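PDB 6IAH: hydrolase from Thermococcus thioreducens, which is a magnesium-binding phosphatase of the haloacid dehalogenase superfamily that acts on diverse substrates, probably including phosphoglycolate. Local coordinates for residues Ile3-Asp8 and Lys227-Phe232; Val44-Arg49 and Glu74-Phe79; Gly51-Asp56 and Ser60-Leu65; Glu138-His143 and Asn235-Gly240. All coordinates share one frame; numbering follows the deposited sequence.

Contact 1. Residues Ile3-Asp8 and Lys227-Phe232. With MG (magnesium ion), chain B.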
loop_
_atom_site.group_PDB
_atom_site.type_symbol
_atom_site.label_atom_id
_atom_site.label_comp_id
_atom_site.label_asym_id
_atom_site.label_seq_id
_atom_site.Cartn_x
_atom_site.Cartn_y
_atom_site.Cartn_z
ATOM N N ILE A 3 -1.118 -1.120 20.764
ATOM C CA ILE A 3 -2.038 -1.120 19.629
ATOM C C ILE A 3 -1.176 -0.717 18.384
ATOM O O ILE A 3 -0.664 0.385 18.289
ATOM C CB ILE A 3 -3.215 -0.187 19.830
ATOM C CG1 ILE A 3 -4.017 -0.557 21.104
ATOM C CG2 ILE A 3 -4.113 -0.162 18.609
ATOM C CD1 ILE A 3 -5.078 0.431 21.457
ATOM N N VAL A 4 -1.048 -1.653 17.460
ATOM C CA VAL A 4 -0.257 -1.518 16.248
ATOM C C VAL A 4 -1.195 -1.505 15.069
ATOM O O VAL A 4 -2.117 -2.316 15.003
ATOM C CB VAL A 4 0.756 -2.595 16.132
ATOM C CG1 VAL A 4 1.765 -2.272 15.020
ATOM C CG2 VAL A 4 1.545 -2.706 17.447
ATOM N N PHE A 5 -0.948 -0.584 14.162
ATOM C CA PHE A 5 -1.847 -0.374 13.002
ATOM C C PHE A 5 -1.087 -0.621 11.682
ATOM O O PHE A 5 0.113 -0.312 11.512
ATOM C CB PHE A 5 -2.339 1.086 12.933
ATOM C CG PHE A 5 -2.864 1.638 14.202
ATOM C CD1 PHE A 5 -4.200 1.464 14.535
ATOM C CD2 PHE A 5 -2.029 2.427 15.039
ATOM C CE1 PHE A 5 -4.698 2.006 15.703
ATOM C CE2 PHE A 5 -2.521 2.970 16.207
ATOM C CZ PHE A 5 -3.883 2.774 16.530
ATOM N N ASP A 6 -1.818 -1.165 10.730
ATOM C CA ASP A 6 -1.571 -0.937 9.311
ATOM C C ASP A 6 -1.979 0.514 9.012
ATOM O O ASP A 6 -2.767 1.110 9.752
ATOM C CB ASP A 6 -2.426 -1.929 8.481
ATOM C CG ASP A 6 -2.214 -1.808 6.951
ATOM O OD1 ASP A 6 -1.082 -1.598 6.472
ATOM O OD2 ASP A 6 -3.227 -1.930 6.238
ATOM N N VAL A 7 -1.459 1.078 7.930
ATOM C CA VAL A 7 -1.842 2.422 7.515
ATOM C C VAL A 7 -2.934 2.322 6.461
ATOM O O VAL A 7 -4.047 2.762 6.710
ATOM C CB VAL A 7 -0.646 3.206 7.021
ATOM C CG1 VAL A 7 -1.023 4.583 6.517
ATOM C CG2 VAL A 7 0.373 3.339 8.118
ATOM N N ASP A 8 -2.637 1.742 5.319
ATOM C CA ASP A 8 -3.569 1.836 4.149
ATOM C C ASP A 8 -4.774 0.917 4.326
ATOM O O ASP A 8 -4.613 -0.279 4.465
ATOM C CB ASP A 8 -2.819 1.471 2.844
ATOM C CG ASP A 8 -1.717 2.511 2.445
ATOM O OD1 ASP A 8 -1.526 3.569 3.095
ATOM O OD2 ASP A 8 -1.033 2.271 1.417
ATOM N N LYS A 227 -16.203 -2.124 12.951
ATOM C CA LYS A 227 -16.562 -1.254 11.805
ATOM C C LYS A 227 -15.342 -0.581 11.220
ATOM O O LYS A 227 -15.078 -0.666 10.034
ATOM C CB LYS A 227 -17.535 -0.167 12.224
ATOM C CG LYS A 227 -18.091 0.627 11.037
ATOM C CD LYS A 227 -18.958 1.757 11.553
ATOM C CE LYS A 227 -19.575 2.513 10.382
ATOM N NZ LYS A 227 -20.164 3.806 10.830
ATOM N N ASP A 228 -14.567 0.079 12.074
ATOM C CA ASP A 228 -13.377 0.759 11.608
ATOM C C ASP A 228 -12.487 0.953 12.803
ATOM O O ASP A 228 -12.837 0.570 13.930
ATOM C CB ASP A 228 -13.739 2.091 10.960
ATOM C CG ASP A 228 -14.557 3.008 11.884
ATOM O OD1 ASP A 228 -14.285 3.127 13.099
ATOM O OD2 ASP A 228 -15.498 3.642 11.366
ATOM N N VAL A 229 -11.336 1.555 12.548
ATOM C CA VAL A 229 -10.313 1.754 13.605
ATOM C C VAL A 229 -10.827 2.666 14.730
ATOM O O VAL A 229 -10.371 2.609 15.877
ATOM C CB VAL A 229 -9.014 2.287 12.986
ATOM C CG1 VAL A 229 -9.182 3.698 12.456
ATOM C CG2 VAL A 229 -7.851 2.187 13.999
ATOM N N ASN A 230 -11.767 3.542 14.417
ATOM C CA ASN A 230 -12.218 4.502 15.447
ATOM C C ASN A 230 -13.095 3.810 16.435
ATOM O O ASN A 230 -12.983 4.066 17.627
ATOM C CB ASN A 230 -12.987 5.684 14.792
ATOM C CG ASN A 230 -12.078 6.538 13.942
ATOM O OD1 ASN A 230 -10.936 6.841 14.342
ATOM N ND2 ASN A 230 -12.548 6.909 12.756
ATOM N N GLU A 231 -13.974 2.927 15.957
ATOM C CA GLU A 231 -14.801 2.139 16.877
ATOM C C GLU A 231 -13.893 1.243 17.703
ATOM O O GLU A 231 -14.071 1.091 18.916
ATOM C CB GLU A 231 -15.811 1.303 16.113
ATOM C CG GLU A 231 -16.686 0.423 16.986
ATOM C CD GLU A 231 -17.746 -0.239 16.131
ATOM O OE1 GLU A 231 -18.646 0.502 15.711
ATOM O OE2 GLU A 231 -17.603 -1.430 15.759
ATOM N N PHE A 232 -12.914 0.659 17.041
ATOM C CA PHE A 232 -11.924 -0.096 17.784
ATOM C C PHE A 232 -11.271 0.711 18.901
ATOM O O PHE A 232 -11.156 0.256 20.076
ATOM C CB PHE A 232 -10.860 -0.694 16.872
ATOM C CG PHE A 232 -9.846 -1.454 17.677
ATOM C CD1 PHE A 232 -10.177 -2.705 18.161
ATOM C CD2 PHE A 232 -8.708 -0.826 18.139
ATOM C CE1 PHE A 232 -9.331 -3.395 18.964
ATOM C CE2 PHE A 232 -7.849 -1.522 18.995
ATOM C CZ PHE A 232 -8.181 -2.783 19.379
HETATM MG MG MG B . -3.825 -2.268 4.449
HETATM O O HOH W 1 -2.080 -1.739 3.629
HETATM O O HOH W 2 -4.703 -2.316 2.661
HETATM O O HOH W 3 -3.237 -4.290 4.571
#
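Phe5 and Val229 make the closest approach of strand 2-5 to the start of helix 229-239: CE1 of the Phe5 ring lies 3.6 Å from Val229 CG2, and the two side chains cross at about a right angle. CG1 of Val229 takes the crowded position (chi1 68°), a torsion that presents the CG2 methyl to the ring. Two residues back along the strand and one helical turn on, Ile3 CG2 comes to 4.0 Å from Phe232 CE2, the two side chains sliding past each other in opposite directions.

Ile3, Phe5 and Val229 are buried, and this is the tight part; Phe232 is partly exposed, and Lys227, Asp228 and Glu231 lie on the solvent side. There Asp228 N-caps the helix, its OD1 accepting from Glu231 N at 2.9 Å in a bond of 163° and more weakly from Asn230 N. At the strand end the chain turns to the metal: Asp6 OD2 lies 1.9 Å and Asp8 O 2.1 Å from magnesium, three waters and Asp199 completing the shell. Asp6 and Asp8 fit the DxDx(T/V) pattern of the HAD family; Lys179 pairs with Asp6 OD1 and Arg152 with Asp8 OD1.

In the parallel sheet, strand 2-5 is central, between 145-149 and 194-198; Phe232 also touches 194-198, and Phe5 reaches Leu137 of helix 134-141.

Contact 2. Residues Val44-Arg49 and Glu74-Phe79; sequences VRELRR and ELVEEF
Leu47 and Phe79 both hold CG anti to the backbone N (chi1 -177° and -179°), which sends the two side chains across the gap between helices 41-50 and 72-78. They cross at about a right angle, and CD1 of Leu47 settles over one face of the Phe79 ring. The evidence for a CH-pi contact is its distance of 4.0 Å from the ring centroid, 21° off the normal; the nearest ring atom to Leu47 CD1 is CD2, at 3.7 Å.

Beside this pair, Val76 CG1 packs against the aliphatic part of Glu46, 3.6 Å from CG. The Glu46 chain bends at chi2, and Arg49 grips its carboxylate side-on: NE meets OE1 at 3.0 Å from above the carboxylate plane, and NH2 meets OE2 at 2.7 Å on the syn side, tilted out of that plane. A water donates to Glu46 OE2 and, weakly, to Glu77 OE1, spanning two like charges whose oxygens stand 5.8 Å apart. With an alanine at Glu46, Val76 CG1 would probably keep only the CB contact, and the Arg49 guanidinium would be left without its carboxylate mate.

The Phe79 ring also meets Phe53 and Trp87, the latter edge-to-face, while Leu47 reaches Leu63 of helix 56-68. These helices, with 85-92, form a helical bundle inserted after the first strand, consistent with the cap domain of many HAD phosphatases.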
loop_
_atom_site.group_PDB
_atom_site.type_symbol
_atom_site.label_atom_id
_atom_site.label_comp_id
_atom_site.label_asym_id
_atom_site.label_seq_id
_atom_site.Cartn_x
_atom_site.Cartn_y
_atom_site.Cartn_z
ATOM N N VAL A 44 -5.970 -2.875 -13.447
ATOM C CA VAL A 44 -5.002 -2.493 -12.419
ATOM C C VAL A 44 -5.178 -3.362 -11.160
ATOM O O VAL A 44 -4.224 -3.901 -10.583
ATOM C CB VAL A 44 -5.145 -1.004 -12.028
ATOM C CG1 VAL A 44 -4.155 -0.644 -10.906
ATOM C CG2 VAL A 44 -4.899 -0.069 -13.217
ATOM N N ARG A 45 -6.413 -3.398 -10.682
ATOM C CA ARG A 45 -6.765 -4.169 -9.490
ATOM C C ARG A 45 -6.471 -5.628 -9.630
ATOM O O ARG A 45 -5.851 -6.229 -8.760
ATOM C CB ARG A 45 -8.274 -3.959 -9.162
ATOM C CG ARG A 45 -8.552 -2.561 -8.676
ATOM C CD ARG A 45 -9.959 -2.411 -8.143
ATOM N NE ARG A 45 -10.985 -2.875 -9.098
ATOM C CZ ARG A 45 -11.813 -2.101 -9.819
ATOM N NH1 ARG A 45 -11.819 -0.773 -9.753
ATOM N NH2 ARG A 45 -12.680 -2.676 -10.623
ATOM N N GLU A 46 -6.965 -6.222 -10.700
ATOM C CA GLU A 46 -6.838 -7.660 -10.894
ATOM C C GLU A 46 -5.404 -8.105 -11.105
ATOM O O GLU A 46 -5.013 -9.140 -10.613
ATOM C CB GLU A 46 -7.693 -8.079 -12.089
ATOM C CG GLU A 46 -7.704 -9.549 -12.448
ATOM C CD GLU A 46 -8.148 -10.456 -11.307
ATOM O OE1 GLU A 46 -8.776 -10.006 -10.316
ATOM O OE2 GLU A 46 -7.814 -11.640 -11.408
ATOM N N LEU A 47 -4.631 -7.308 -11.833
ATOM C CA LEU A 47 -3.270 -7.666 -12.165
ATOM C C LEU A 47 -2.424 -7.605 -10.901
ATOM O O LEU A 47 -1.621 -8.496 -10.652
ATOM C CB LEU A 47 -2.750 -6.745 -13.280
ATOM C CG LEU A 47 -1.348 -7.030 -13.812
ATOM C CD1 LEU A 47 -1.292 -8.462 -14.296
ATOM C CD2 LEU A 47 -0.944 -6.095 -14.948
ATOM N N ARG A 48 -2.641 -6.586 -10.073
ATOM C CA ARG A 48 -1.940 -6.462 -8.815
ATOM C C ARG A 48 -2.350 -7.586 -7.846
ATOM O O ARG A 48 -1.504 -8.169 -7.194
ATOM C CB ARG A 48 -2.191 -5.087 -8.169
ATOM C CG ARG A 48 -1.192 -4.772 -7.080
ATOM C CD ARG A 48 -1.633 -3.631 -6.173
ATOM N NE ARG A 48 -1.517 -2.335 -6.806
ATOM C CZ ARG A 48 -2.544 -1.548 -7.170
ATOM N NH1 ARG A 48 -3.764 -1.941 -7.013
ATOM N NH2 ARG A 48 -2.340 -0.336 -7.691
ATOM N N ARG A 49 -3.633 -7.896 -7.807
ATOM C CA ARG A 49 -4.153 -8.918 -6.912
ATOM C C ARG A 49 -3.602 -10.301 -7.226
ATOM O O ARG A 49 -3.079 -10.968 -6.347
ATOM C CB ARG A 49 -5.689 -8.968 -6.997
ATOM C CG ARG A 49 -6.371 -9.940 -6.009
ATOM C CD ARG A 49 -7.773 -10.317 -6.476
ATOM N NE ARG A 49 -7.800 -11.103 -7.724
ATOM C CZ ARG A 49 -7.408 -12.371 -7.855
ATOM N NH1 ARG A 49 -6.950 -13.050 -6.812
ATOM N NH2 ARG A 49 -7.458 -12.980 -9.043
ATOM N N GLU A 74 -7.714 -9.949 -22.290
ATOM C CA GLU A 74 -7.296 -11.329 -22.415
ATOM C C GLU A 74 -5.990 -11.581 -21.644
ATOM O O GLU A 74 -5.866 -12.627 -21.038
ATOM C CB GLU A 74 -7.001 -11.698 -23.864
ATOM C CG GLU A 74 -8.162 -11.909 -24.823
ATOM C CD GLU A 74 -7.624 -12.262 -26.222
ATOM O OE1 GLU A 74 -6.533 -12.899 -26.329
ATOM O OE2 GLU A 74 -8.252 -11.904 -27.233
ATOM N N LEU A 75 -5.033 -10.637 -21.700
ATOM C CA LEU A 75 -3.716 -10.853 -21.089
ATOM C C LEU A 75 -3.778 -10.805 -19.560
ATOM O O LEU A 75 -3.073 -11.554 -18.892
ATOM C CB LEU A 75 -2.674 -9.876 -21.635
ATOM C CG LEU A 75 -2.223 -10.176 -23.045
ATOM C CD1 LEU A 75 -1.543 -8.997 -23.695
ATOM C CD2 LEU A 75 -1.335 -11.413 -23.081
ATOM N N VAL A 76 -4.642 -9.952 -19.022
ATOM C CA VAL A 76 -4.892 -9.936 -17.589
ATOM C C VAL A 76 -5.415 -11.318 -17.159
ATOM O O VAL A 76 -5.007 -11.824 -16.135
ATOM C CB VAL A 76 -5.834 -8.805 -17.155
ATOM C CG1 VAL A 76 -6.289 -8.946 -15.656
ATOM C CG2 VAL A 76 -5.168 -7.452 -17.407
ATOM N N GLU A 77 -6.276 -11.923 -17.970
ATOM C CA GLU A 77 -6.857 -13.229 -17.646
ATOM C C GLU A 77 -5.816 -14.317 -17.794
ATOM O O GLU A 77 -5.788 -15.281 -17.006
ATOM C CB GLU A 77 -8.105 -13.476 -18.534
ATOM C CG GLU A 77 -8.863 -14.796 -18.418
ATOM C CD GLU A 77 -9.201 -15.275 -16.989
ATOM O OE1 GLU A 77 -9.670 -14.474 -16.110
ATOM O OE2 GLU A 77 -8.967 -16.505 -16.766
ATOM N N GLU A 78 -4.959 -14.195 -18.793
ATOM C CA GLU A 78 -3.982 -15.236 -19.069
ATOM C C GLU A 78 -2.868 -15.162 -18.007
ATOM O O GLU A 78 -2.256 -16.161 -17.706
ATOM C CB GLU A 78 -3.369 -15.051 -20.467
ATOM C CG GLU A 78 -2.128 -15.907 -20.720
ATOM C CD GLU A 78 -1.572 -15.871 -22.150
ATOM O OE1 GLU A 78 -1.987 -14.979 -22.918
ATOM O OE2 GLU A 78 -0.711 -16.749 -22.488
ATOM N N PHE A 79 -2.583 -13.973 -17.469
ATOM C CA PHE A 79 -1.361 -13.775 -16.631
ATOM C C PHE A 79 -1.407 -14.713 -15.402
ATOM O O PHE A 79 -2.411 -14.793 -14.765
ATOM C CB PHE A 79 -1.253 -12.288 -16.218
ATOM C CG PHE A 79 -0.042 -11.954 -15.391
ATOM C CD1 PHE A 79 1.145 -11.592 -15.998
ATOM C CD2 PHE A 79 -0.102 -11.976 -13.999
ATOM C CE1 PHE A 79 2.258 -11.304 -15.238
ATOM C CE2 PHE A 79 1.011 -11.662 -13.252
ATOM C CZ PHE A 79 2.181 -11.328 -13.882
HETATM O O HOH W 4 -7.745 -13.014 -13.843
#

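Contact 3. Residues Gly51-Asp56 and Ser60-Leu65; sequences GSFGDD and SEALIL
Asp56, Ser60 and Ala62 bury most of the surface here, at the N-terminal turn of helix 56-68, which Asp55 N-caps and which belongs to what is probably the helical cap of this HAD phosphatase. An ordinary alpha-helical i to i+4 bond starts the helix: Ser60 N donates to Asp56 O at 2.9 Å, from well above the carbonyl plane. The serine hydroxyl adds a second bond to the same oxygen, OG donating at 2.7 Å and tilted 21° from that plane. OG stands beside its own backbone N (chi1 -61°), which turns it back along the helix to the preceding turn. Losing the hydroxyl to an alanine would probably leave Asp56 O held by the backbone N-H alone of the two donors described. The Asp56 carboxylate is engaged elsewhere, in a salt bridge with Arg48. Earlier in the loop, the Phe53 ring comes against the helix obliquely, its CE1 and CZ atoms each 3.9 Å from Ala62 CB.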
loop_
_atom_site.group_PDB
_atom_site.type_symbol
_atom_site.label_atom_id
_atom_site.label_comp_id
_atom_site.label_asym_id
_atom_site.label_seq_id
_atom_site.Cartn_x
_atom_site.Cartn_y
_atom_site.Cartn_z
ATOM N N GLY A 51 -1.079 -11.071 -9.313
ATOM C CA GLY A 51 0.374 -11.051 -9.513
ATOM C C GLY A 51 1.132 -11.011 -8.198
ATOM O O GLY A 51 0.534 -10.952 -7.122
ATOM N N SER A 52 2.435 -11.155 -8.306
ATOM C CA SER A 52 3.449 -10.890 -7.264
ATOM C C SER A 52 4.412 -9.869 -7.809
ATOM O O SER A 52 5.640 -10.034 -7.784
ATOM C CB SER A 52 4.247 -12.151 -6.898
ATOM O OG SER A 52 3.375 -13.113 -6.345
ATOM N N PHE A 53 3.854 -8.768 -8.292
ATOM C CA PHE A 53 4.666 -7.714 -8.832
ATOM C C PHE A 53 5.380 -7.031 -7.720
ATOM O O PHE A 53 4.820 -6.855 -6.644
ATOM C CB PHE A 53 3.829 -6.674 -9.576
ATOM C CG PHE A 53 3.289 -7.180 -10.867
ATOM C CD1 PHE A 53 4.058 -7.122 -12.004
ATOM C CD2 PHE A 53 2.019 -7.709 -10.941
ATOM C CE1 PHE A 53 3.604 -7.577 -13.220
ATOM C CE2 PHE A 53 1.524 -8.157 -12.151
ATOM C CZ PHE A 53 2.292 -8.092 -13.310
ATOM N N GLY A 54 6.581 -6.578 -8.012
ATOM C CA GLY A 54 7.439 -5.966 -7.024
ATOM C C GLY A 54 6.888 -4.637 -6.548
ATOM O O GLY A 54 7.064 -4.296 -5.402
ATOM N N ASP A 55 6.190 -3.893 -7.423
ATOM C CA ASP A 55 5.757 -2.561 -7.083
ATOM C C ASP A 55 4.808 -2.131 -8.179
ATOM O O ASP A 55 4.671 -2.855 -9.173
ATOM C CB ASP A 55 6.928 -1.602 -6.878
ATOM C CG ASP A 55 7.913 -1.586 -8.039
ATOM O OD1 ASP A 55 7.487 -1.344 -9.205
ATOM O OD2 ASP A 55 9.129 -1.810 -7.794
ATOM N N ASP A 56 4.176 -0.985 -8.004
ATOM C CA ASP A 56 3.239 -0.471 -9.051
ATOM C C ASP A 56 3.963 0.098 -10.299
ATOM O O ASP A 56 3.317 0.339 -11.296
ATOM C CB ASP A 56 2.294 0.543 -8.447
ATOM C CG ASP A 56 1.214 -0.088 -7.589
ATOM O OD1 ASP A 56 0.877 -1.286 -7.759
ATOM O OD2 ASP A 56 0.672 0.626 -6.732
ATOM N N SER A 60 2.572 -1.003 -13.742
ATOM C CA SER A 60 2.384 -0.030 -14.830
ATOM C C SER A 60 3.030 -0.579 -16.104
ATOM O O SER A 60 2.416 -0.585 -17.188
ATOM C CB SER A 60 2.968 1.342 -14.461
ATOM O OG SER A 60 2.356 1.918 -13.310
ATOM N N GLU A 61 4.257 -1.075 -15.988
ATOM C CA GLU A 61 4.949 -1.658 -17.126
ATOM C C GLU A 61 4.221 -2.782 -17.849
ATOM O O GLU A 61 4.137 -2.779 -19.084
ATOM C CB GLU A 61 6.380 -2.145 -16.717
ATOM C CG GLU A 61 7.170 -2.675 -17.887
ATOM C CD GLU A 61 8.585 -3.183 -17.398
ATOM O OE1 GLU A 61 8.906 -2.936 -16.253
ATOM O OE2 GLU A 61 9.312 -3.815 -18.166
ATOM N N ALA A 62 3.673 -3.699 -17.060
ATOM C CA ALA A 62 2.875 -4.784 -17.541
ATOM C C ALA A 62 1.671 -4.224 -18.323
ATOM O O ALA A 62 1.420 -4.662 -19.395
ATOM C CB ALA A 62 2.392 -5.643 -16.385
ATOM N N LEU A 63 0.996 -3.250 -17.757
ATOM C CA LEU A 63 -0.225 -2.710 -18.408
ATOM C C LEU A 63 0.020 -1.991 -19.690
ATOM O O LEU A 63 -0.841 -1.995 -20.607
ATOM C CB LEU A 63 -0.981 -1.813 -17.430
ATOM C CG LEU A 63 -1.673 -2.585 -16.309
ATOM C CD1 LEU A 63 -2.053 -1.629 -15.236
ATOM C CD2 LEU A 63 -2.893 -3.383 -16.799
ATOM N N ILE A 64 1.165 -1.349 -19.765
ATOM C CA ILE A 64 1.622 -0.648 -20.978
ATOM C C ILE A 64 1.811 -1.627 -22.124
ATOM O O ILE A 64 1.195 -1.493 -23.221
ATOM C CB ILE A 64 2.921 0.155 -20.755
ATOM C CG1 ILE A 64 2.663 1.306 -19.826
ATOM C CG2 ILE A 64 3.465 0.699 -22.093
ATOM C CD1 ILE A 64 3.940 1.876 -19.222
ATOM N N LEU A 65 2.574 -2.659 -21.854
ATOM C CA LEU A 65 2.843 -3.704 -22.848
ATOM C C LEU A 65 1.557 -4.394 -23.214
ATOM O O LEU A 65 1.272 -4.566 -24.410
ATOM C CB LEU A 65 3.937 -4.685 -22.403
ATOM C CG LEU A 65 5.365 -4.036 -22.298
ATOM C CD1 LEU A 65 6.374 -4.899 -21.532
ATOM C CD2 LEU A 65 5.946 -3.730 -23.660
#

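Contact 4. Residues Glu138-His143 and Asn235-Gly240; sequences ERASKH and NALEGG
Arg139 lays its side chain obliquely across Leu237, meeting that leucine at both ends of its own length. At the root, CB of Arg139 is 3.9 Å from Leu237 CD1. The chain leaves with CG beside the backbone N (chi1 -75°) and then bends at chi3 (60°), which curls the guanidinium back over the same methyl. CD1 thus sits against one face of the flat group, 4.0 Å from Arg139 NE, while the rim of that group turns to solvent: a water lies at its edge, in the plane, accepting from NH2 at 2.7 Å. The same water donates to Glu238 OE2, joining two opposite charges whose atoms, Arg139 NH2 and Glu238 OE2, are 4.9 Å apart; it bridges them without a direct salt bridge.

Next comes Ala140, where the helix backbone itself is the surface. While CD1 meets the Arg139 side chain, Leu237 CD2 lies on the backbone, 3.9 Å from Ala140 CA and close to the Arg139 carbonyl. This is packing between the ends of two helices of the HAD core, 134-141 and the C-terminal 229-239, well away from the metal site.

Ser141 faces away from Leu237 and serves its own helix: OG donates to Glu138 O at 2.8 Å, closing back over one turn. Beyond it, His143 N bonds to Ala140 O as the chain leads on toward strand 145-149.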
loop_
_atom_site.group_PDB
_atom_site.type_symbol
_atom_site.label_atom_id
_atom_site.label_comp_id
_atom_site.label_asym_id
_atom_site.label_seq_id
_atom_site.Cartn_x
_atom_site.Cartn_y
_atom_site.Cartn_z
ATOM N N GLU A 138 -4.567 10.513 19.992
ATOM C CA GLU A 138 -4.120 11.322 21.097
ATOM C C GLU A 138 -4.640 10.738 22.383
ATOM O O GLU A 138 -3.869 10.461 23.314
ATOM C CB GLU A 138 -4.561 12.772 20.936
ATOM C CG GLU A 138 -3.850 13.532 19.804
ATOM C CD GLU A 138 -4.651 14.764 19.266
ATOM O OE1 GLU A 138 -5.635 15.247 19.914
ATOM O OE2 GLU A 138 -4.307 15.258 18.157
ATOM N N ARG A 139 -5.928 10.474 22.409
ATOM C CA ARG A 139 -6.466 9.877 23.636
ATOM C C ARG A 139 -5.813 8.547 23.969
ATOM O O ARG A 139 -5.404 8.330 25.125
ATOM C CB ARG A 139 -7.978 9.725 23.543
ATOM C CG ARG A 139 -8.658 11.039 23.700
ATOM C CD ARG A 139 -10.066 10.909 23.234
ATOM N NE ARG A 139 -10.794 9.897 24.004
ATOM C CZ ARG A 139 -12.024 9.489 23.754
ATOM N NH1 ARG A 139 -12.697 9.988 22.740
ATOM N NH2 ARG A 139 -12.595 8.535 24.522
ATOM N N ALA A 140 -5.650 7.676 22.952
ATOM C CA ALA A 140 -5.094 6.342 23.188
ATOM C C ALA A 140 -3.657 6.343 23.614
ATOM O O ALA A 140 -3.281 5.489 24.401
ATOM C CB ALA A 140 -5.260 5.479 22.005
ATOM N N SER A 141 -2.872 7.319 23.118
ATOM C CA SER A 141 -1.414 7.410 23.393
ATOM C C SER A 141 -1.135 7.646 24.840
ATOM O O SER A 141 -0.011 7.331 25.328
ATOM C CB SER A 141 -0.746 8.528 22.514
ATOM O OG SER A 141 -1.184 9.819 22.966
ATOM N N LYS A 142 -2.130 8.138 25.576
ATOM C CA LYS A 142 -1.956 8.294 27.027
ATOM C C LYS A 142 -2.011 6.990 27.840
ATOM O O LYS A 142 -1.611 6.965 28.993
ATOM C CB LYS A 142 -2.961 9.305 27.567
ATOM C CG LYS A 142 -2.742 10.734 27.107
ATOM C CD LYS A 142 -3.990 11.547 27.390
ATOM C CE LYS A 142 -3.704 12.996 27.735
ATOM N NZ LYS A 142 -4.998 13.739 27.767
ATOM N N HIS A 143 -2.542 5.918 27.260
ATOM C CA HIS A 143 -2.742 4.637 27.974
ATOM C C HIS A 143 -2.274 3.395 27.305
ATOM O O HIS A 143 -2.294 2.319 27.941
ATOM C CB HIS A 143 -4.234 4.498 28.286
ATOM C CG HIS A 143 -4.736 5.674 29.045
ATOM N ND1 HIS A 143 -4.411 5.872 30.377
ATOM C CD2 HIS A 143 -5.392 6.788 28.640
ATOM C CE1 HIS A 143 -4.892 7.038 30.768
ATOM N NE2 HIS A 143 -5.511 7.602 29.744
ATOM N N ASN A 235 -13.722 1.490 21.787
ATOM C CA ASN A 235 -13.930 0.309 22.638
ATOM C C ASN A 235 -12.728 0.078 23.523
ATOM O O ASN A 235 -12.879 -0.171 24.696
ATOM C CB ASN A 235 -14.164 -0.934 21.809
ATOM C CG ASN A 235 -15.467 -0.886 21.049
ATOM O OD1 ASN A 235 -16.315 -0.060 21.315
ATOM N ND2 ASN A 235 -15.614 -1.768 20.092
ATOM N N ALA A 236 -11.533 0.249 22.982
ATOM C CA ALA A 236 -10.307 0.007 23.787
ATOM C C ALA A 236 -10.179 0.989 24.953
ATOM O O ALA A 236 -9.791 0.631 26.073
ATOM C CB ALA A 236 -9.074 0.085 22.918
ATOM N N LEU A 237 -10.518 2.245 24.677
ATOM C CA LEU A 237 -10.418 3.288 25.671
ATOM C C LEU A 237 -11.506 3.137 26.749
ATOM O O LEU A 237 -11.273 3.425 27.924
ATOM C CB LEU A 237 -10.564 4.679 24.992
ATOM C CG LEU A 237 -9.304 5.120 24.254
ATOM C CD1 LEU A 237 -9.633 6.165 23.216
ATOM C CD2 LEU A 237 -8.258 5.590 25.251
ATOM N N GLU A 238 -12.706 2.820 26.296
ATOM C CA GLU A 238 -13.849 2.701 27.169
ATOM C C GLU A 238 -13.898 1.423 27.970
ATOM O O GLU A 238 -14.587 1.386 28.992
ATOM C CB GLU A 238 -15.134 2.854 26.343
ATOM C CG GLU A 238 -15.201 4.295 25.809
ATOM C CD GLU A 238 -16.430 4.556 24.960
ATOM O OE1 GLU A 238 -17.163 3.620 24.666
ATOM O OE2 GLU A 238 -16.667 5.726 24.623
ATOM N N GLY A 239 -13.197 0.378 27.544
ATOM C CA GLY A 239 -13.269 -0.885 28.269
ATOM C C GLY A 239 -12.089 -1.816 28.352
ATOM O O GLY A 239 -12.278 -2.917 28.871
ATOM N N GLY A 240 -10.903 -1.405 27.883
ATOM C CA GLY A 240 -9.712 -2.269 27.749
ATOM C C GLY A 240 -9.748 -3.052 26.445
ATOM O O GLY A 240 -10.859 -3.241 25.899
HETATM O O HOH W 5 -15.250 8.051 24.509
#

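Contacts 1 and 4 share helix 229-239 and lie on the same side of the chain's centre, their centres about 13 Å apart; Ile3 and Ala236 pack where they touch. Contacts 2 and 3 form a second cluster, with centres about 9 Å apart, where Leu47 CD2 packs on Ala62 CB at 3.7 Å. The clusters sit on opposite sides of the chain's centre, about 29 to 42 Å apart between centres. Along the chain, contact 3 nests inside contact 2, which nests inside contact 1; contact 4 follows contacts 2 and 3 in series and crosses contact 1. The helical cluster is therefore an insertion within the parallel-sheet core that carries the magnesium site.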